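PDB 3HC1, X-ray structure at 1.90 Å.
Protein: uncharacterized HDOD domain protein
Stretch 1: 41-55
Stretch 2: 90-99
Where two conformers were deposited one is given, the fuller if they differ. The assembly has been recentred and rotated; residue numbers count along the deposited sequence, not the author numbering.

Stretch 1 (41-55) NDPDVAIDEVADLLL
Stretch 2, residues 90-99: GLDLLREAIF

The helix that begins at Ile 47, with Ala 46 as its N-cap, packs against helix 90-99 with the two helices running in nearly the same N-to-C direction; the axes cross at 22° and approach to 10.1 Å. The register pairs Ile 47 with Leu 91, Val 50 with Arg 95 and Leu 54 with Ile 98 (CA-CA 5.6, 7.5 and 8.5 Å), so the backbones diverge toward their C-terminal ends.

Polar contact is concentrated in the loop before the first helix. Asp 42 O accepts from Arg 95 NH2 (2.9 Å, 164°) and, weakly, from Arg 95 NH1 (3.3 Å). The extended Arg 95 side chain (m, t, t, chi4 164°) brings its guanidinium edge to this oxygen and to Val 45 CG2, 3.2 Å from Arg 95 NH2. Arg 95 NH1 also forms a weak, salt-bridging hydrogen bond to Asp 92 OD1 (3.4 Å).

From Leu 94 onward each backbone N bonds four residues back, beginning with Leu 94 N to Gly 90 O (2.9 Å); Leu 91 N and Asp 92 N lack such bonds, and the helix kinks there. Gly 90 (phi/psi 73/176) has a positive phi, which favours glycine. Ala 51 N to Ile 47 O (2.8 Å) is sound, Val 50 N to Ala 46 O (3.4 Å) weak.

The remaining contact is largely apolar. Ile 47 (t, t) sets CD1 3.5 Å from Leu 91 N and CG1 3.9 Å from Leu 94 CD2; Leu 91 and Leu 94 are both t, p. Val 50 (t) sets CG2 3.9 Å from Leu 91 CD1 and CG1 3.7 Å from Ile 98 CD1, which also meets Leu 54 CG at 3.9 Å (Ile 98 and Leu 54 both m, t).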

# COMPACT_ATOMS: atom_id res chain seq x y z
N ASN A 41 -16.69 -2.63 3.49
CA ASN A 41 -17.32 -3.75 4.20
C ASN A 41 -18.80 -4.02 3.85
O ASN A 41 -19.35 -5.02 4.31
CB ASN A 41 -17.14 -3.58 5.71
CG ASN A 41 -15.69 -3.77 6.13
OD1 ASN A 41 -15.02 -4.68 5.66
ND2 ASN A 41 -15.21 -2.90 7.02
N ASP A 42 -19.40 -3.15 3.04
CA ASP A 42 -20.81 -3.26 2.65
C ASP A 42 -20.94 -4.21 1.42
O ASP A 42 -20.64 -3.81 0.29
CB ASP A 42 -21.38 -1.86 2.33
CG ASP A 42 -20.84 -0.77 3.28
OD1 ASP A 42 -19.90 -1.05 4.05
OD2 ASP A 42 -21.35 0.38 3.25
N PRO A 43 -21.39 -5.47 1.64
CA PRO A 43 -21.51 -6.33 0.44
C PRO A 43 -22.64 -5.96 -0.55
O PRO A 43 -22.59 -6.36 -1.72
CB PRO A 43 -21.77 -7.73 1.04
CG PRO A 43 -21.96 -7.54 2.56
CD PRO A 43 -22.04 -6.07 2.82
N ASP A 44 -23.64 -5.20 -0.10
CA ASP A 44 -24.87 -4.97 -0.88
C ASP A 44 -24.98 -3.57 -1.47
O ASP A 44 -26.07 -3.01 -1.52
CB ASP A 44 -26.11 -5.28 -0.03
CG ASP A 44 -26.00 -6.62 0.67
OD1 ASP A 44 -25.65 -7.62 0.00
OD2 ASP A 44 -26.24 -6.66 1.90
N VAL A 45 -23.87 -3.01 -1.93
CA VAL A 45 -23.91 -1.75 -2.68
C VAL A 45 -24.17 -2.06 -4.17
O VAL A 45 -23.70 -3.08 -4.70
CB VAL A 45 -22.62 -0.94 -2.48
CG1 VAL A 45 -22.69 0.37 -3.25
CG2 VAL A 45 -22.37 -0.71 -0.98
N ALA A 46 -24.97 -1.21 -4.82
CA ALA A 46 -25.32 -1.39 -6.23
C ALA A 46 -24.13 -1.02 -7.11
O ALA A 46 -23.59 0.09 -7.01
CB ALA A 46 -26.53 -0.52 -6.58
N ILE A 47 -23.73 -1.96 -7.97
CA ILE A 47 -22.54 -1.78 -8.80
C ILE A 47 -22.67 -0.54 -9.70
O ILE A 47 -21.72 0.24 -9.85
CB ILE A 47 -22.17 -3.10 -9.58
CG1 ILE A 47 -20.73 -3.05 -10.11
CG2 ILE A 47 -23.17 -3.42 -10.69
CD1 ILE A 47 -20.21 -4.41 -10.58
N ASP A 48 -23.88 -0.34 -10.24
CA ASP A 48 -24.14 0.78 -11.13
C ASP A 48 -24.02 2.11 -10.44
O ASP A 48 -23.71 3.10 -11.08
CB ASP A 48 -25.51 0.64 -11.78
CG ASP A 48 -25.57 -0.55 -12.70
OD1 ASP A 48 -24.62 -0.72 -13.50
OD2 ASP A 48 -26.54 -1.32 -12.61
N GLU A 49 -24.24 2.15 -9.13
CA GLU A 49 -23.99 3.37 -8.36
C GLU A 49 -22.52 3.69 -8.37
O GLU A 49 -22.13 4.83 -8.60
CB GLU A 49 -24.49 3.27 -6.93
CG GLU A 49 -26.01 3.19 -6.89
CD GLU A 49 -26.52 2.81 -5.53
OE1 GLU A 49 -25.72 2.85 -4.56
OE2 GLU A 49 -27.72 2.46 -5.45
N VAL A 50 -21.70 2.66 -8.14
CA VAL A 50 -20.24 2.81 -8.18
C VAL A 50 -19.79 3.25 -9.60
O VAL A 50 -19.04 4.24 -9.77
CB VAL A 50 -19.53 1.51 -7.75
CG1 VAL A 50 -18.02 1.68 -7.75
CG2 VAL A 50 -20.03 1.06 -6.38
N ALA A 51 -20.26 2.50 -10.60
CA ALA A 51 -20.02 2.79 -12.01
C ALA A 51 -20.40 4.22 -12.36
O ALA A 51 -19.67 4.92 -13.08
CB ALA A 51 -20.85 1.83 -12.89
N ASP A 52 -21.53 4.66 -11.83
CA ASP A 52 -22.03 6.00 -12.10
C ASP A 52 -21.12 7.11 -11.60
O ASP A 52 -21.11 8.19 -12.20
CB ASP A 52 -23.44 6.16 -11.57
CG ASP A 52 -24.48 5.56 -12.50
OD1 ASP A 52 -24.09 5.00 -13.55
OD2 ASP A 52 -25.67 5.63 -12.16
N LEU A 53 -20.35 6.85 -10.54
CA LEU A 53 -19.36 7.83 -10.04
C LEU A 53 -18.33 8.21 -11.09
O LEU A 53 -17.84 9.32 -11.07
CB LEU A 53 -18.65 7.32 -8.78
CG LEU A 53 -19.50 6.96 -7.56
CD1 LEU A 53 -18.64 6.40 -6.46
CD2 LEU A 53 -20.28 8.16 -7.05
N LEU A 54 -18.00 7.30 -12.02
CA LEU A 54 -17.03 7.61 -13.08
C LEU A 54 -17.56 8.42 -14.25
O LEU A 54 -16.76 9.05 -14.96
CB LEU A 54 -16.48 6.32 -13.66
CG LEU A 54 -15.77 5.34 -12.75
CD1 LEU A 54 -15.52 4.13 -13.62
CD2 LEU A 54 -14.48 5.96 -12.17
N LEU A 55 -18.88 8.39 -14.46
CA LEU A 55 -19.56 8.94 -15.67
C LEU A 55 -19.05 10.28 -16.17
O LEU A 55 -18.87 10.45 -17.38
CB LEU A 55 -21.08 9.06 -15.43
CG LEU A 55 -21.86 7.75 -15.46
CD1 LEU A 55 -23.23 7.94 -14.80
CD2 LEU A 55 -22.00 7.24 -16.90
N GLY A 90 -17.00 -7.28 -11.41
CA GLY A 90 -17.84 -7.29 -10.22
C GLY A 90 -17.45 -6.19 -9.23
O GLY A 90 -16.47 -5.45 -9.42
N LEU A 91 -18.24 -6.09 -8.16
CA LEU A 91 -18.23 -4.94 -7.26
C LEU A 91 -16.87 -4.73 -6.59
O LEU A 91 -16.34 -3.62 -6.61
CB LEU A 91 -19.33 -5.09 -6.19
CG LEU A 91 -19.47 -4.11 -5.02
CD1 LEU A 91 -19.81 -2.70 -5.50
CD2 LEU A 91 -20.50 -4.63 -4.02
N ASP A 92 -16.29 -5.79 -6.03
CA ASP A 92 -15.02 -5.64 -5.31
C ASP A 92 -13.83 -5.25 -6.21
O ASP A 92 -13.11 -4.28 -5.90
CB ASP A 92 -14.71 -6.89 -4.48
CG ASP A 92 -15.71 -7.11 -3.37
OD1 ASP A 92 -16.57 -6.24 -3.12
OD2 ASP A 92 -15.64 -8.19 -2.74
N LEU A 93 -13.61 -5.98 -7.30
CA LEU A 93 -12.53 -5.62 -8.22
C LEU A 93 -12.77 -4.24 -8.87
O LEU A 93 -11.81 -3.50 -9.15
CB LEU A 93 -12.27 -6.70 -9.25
CG LEU A 93 -11.66 -8.01 -8.71
CD1 LEU A 93 -11.72 -9.16 -9.75
CD2 LEU A 93 -10.24 -7.80 -8.23
N LEU A 94 -14.03 -3.85 -9.08
CA LEU A 94 -14.28 -2.51 -9.59
C LEU A 94 -13.88 -1.40 -8.57
O LEU A 94 -13.24 -0.43 -8.96
CB LEU A 94 -15.71 -2.31 -10.06
CG LEU A 94 -16.06 -0.97 -10.76
CD1 LEU A 94 -15.28 -0.80 -12.02
CD2 LEU A 94 -17.57 -0.90 -11.02
N ARG A 95 -14.31 -1.53 -7.31
CA ARG A 95 -13.88 -0.63 -6.21
C ARG A 95 -12.35 -0.57 -6.16
O ARG A 95 -11.76 0.49 -6.03
CB ARG A 95 -14.39 -1.11 -4.85
CG ARG A 95 -15.91 -0.87 -4.49
CD ARG A 95 -16.32 -1.87 -3.37
NE ARG A 95 -17.52 -1.47 -2.66
CZ ARG A 95 -18.26 -2.25 -1.87
NH1 ARG A 95 -17.95 -3.53 -1.65
NH2 ARG A 95 -19.36 -1.76 -1.29
N GLU A 96 -11.71 -1.73 -6.27
CA GLU A 96 -10.27 -1.83 -6.25
C GLU A 96 -9.63 -1.10 -7.40
O GLU A 96 -8.66 -0.40 -7.22
CB GLU A 96 -9.83 -3.29 -6.34
CG GLU A 96 -8.37 -3.49 -6.09
CD GLU A 96 -7.99 -4.95 -6.02
OE1 GLU A 96 -8.45 -5.65 -5.08
OE2 GLU A 96 -7.20 -5.39 -6.89
N ALA A 97 -10.15 -1.31 -8.60
CA ALA A 97 -9.59 -0.67 -9.80
C ALA A 97 -9.78 0.86 -9.75
O ALA A 97 -8.87 1.63 -10.11
CB ALA A 97 -10.22 -1.26 -11.07
N ILE A 98 -10.97 1.29 -9.34
CA ILE A 98 -11.26 2.74 -9.22
C ILE A 98 -10.34 3.41 -8.16
O ILE A 98 -9.73 4.47 -8.41
CB ILE A 98 -12.77 3.00 -8.89
CG1 ILE A 98 -13.66 2.59 -10.08
CG2 ILE A 98 -12.99 4.47 -8.60
CD1 ILE A 98 -15.15 2.75 -9.84
N PHE A 99 -10.25 2.76 -7.01
CA PHE A 99 -9.38 3.23 -5.96
C PHE A 99 -7.95 3.45 -6.48
O PHE A 99 -7.36 4.50 -6.26
CB PHE A 99 -9.37 2.24 -4.80
CG PHE A 99 -8.52 2.67 -3.66
CD1 PHE A 99 -9.04 3.49 -2.68
CD2 PHE A 99 -7.21 2.25 -3.57
CE1 PHE A 99 -8.25 3.90 -1.63
CE2 PHE A 99 -6.41 2.67 -2.51
CZ PHE A 99 -6.95 3.49 -1.55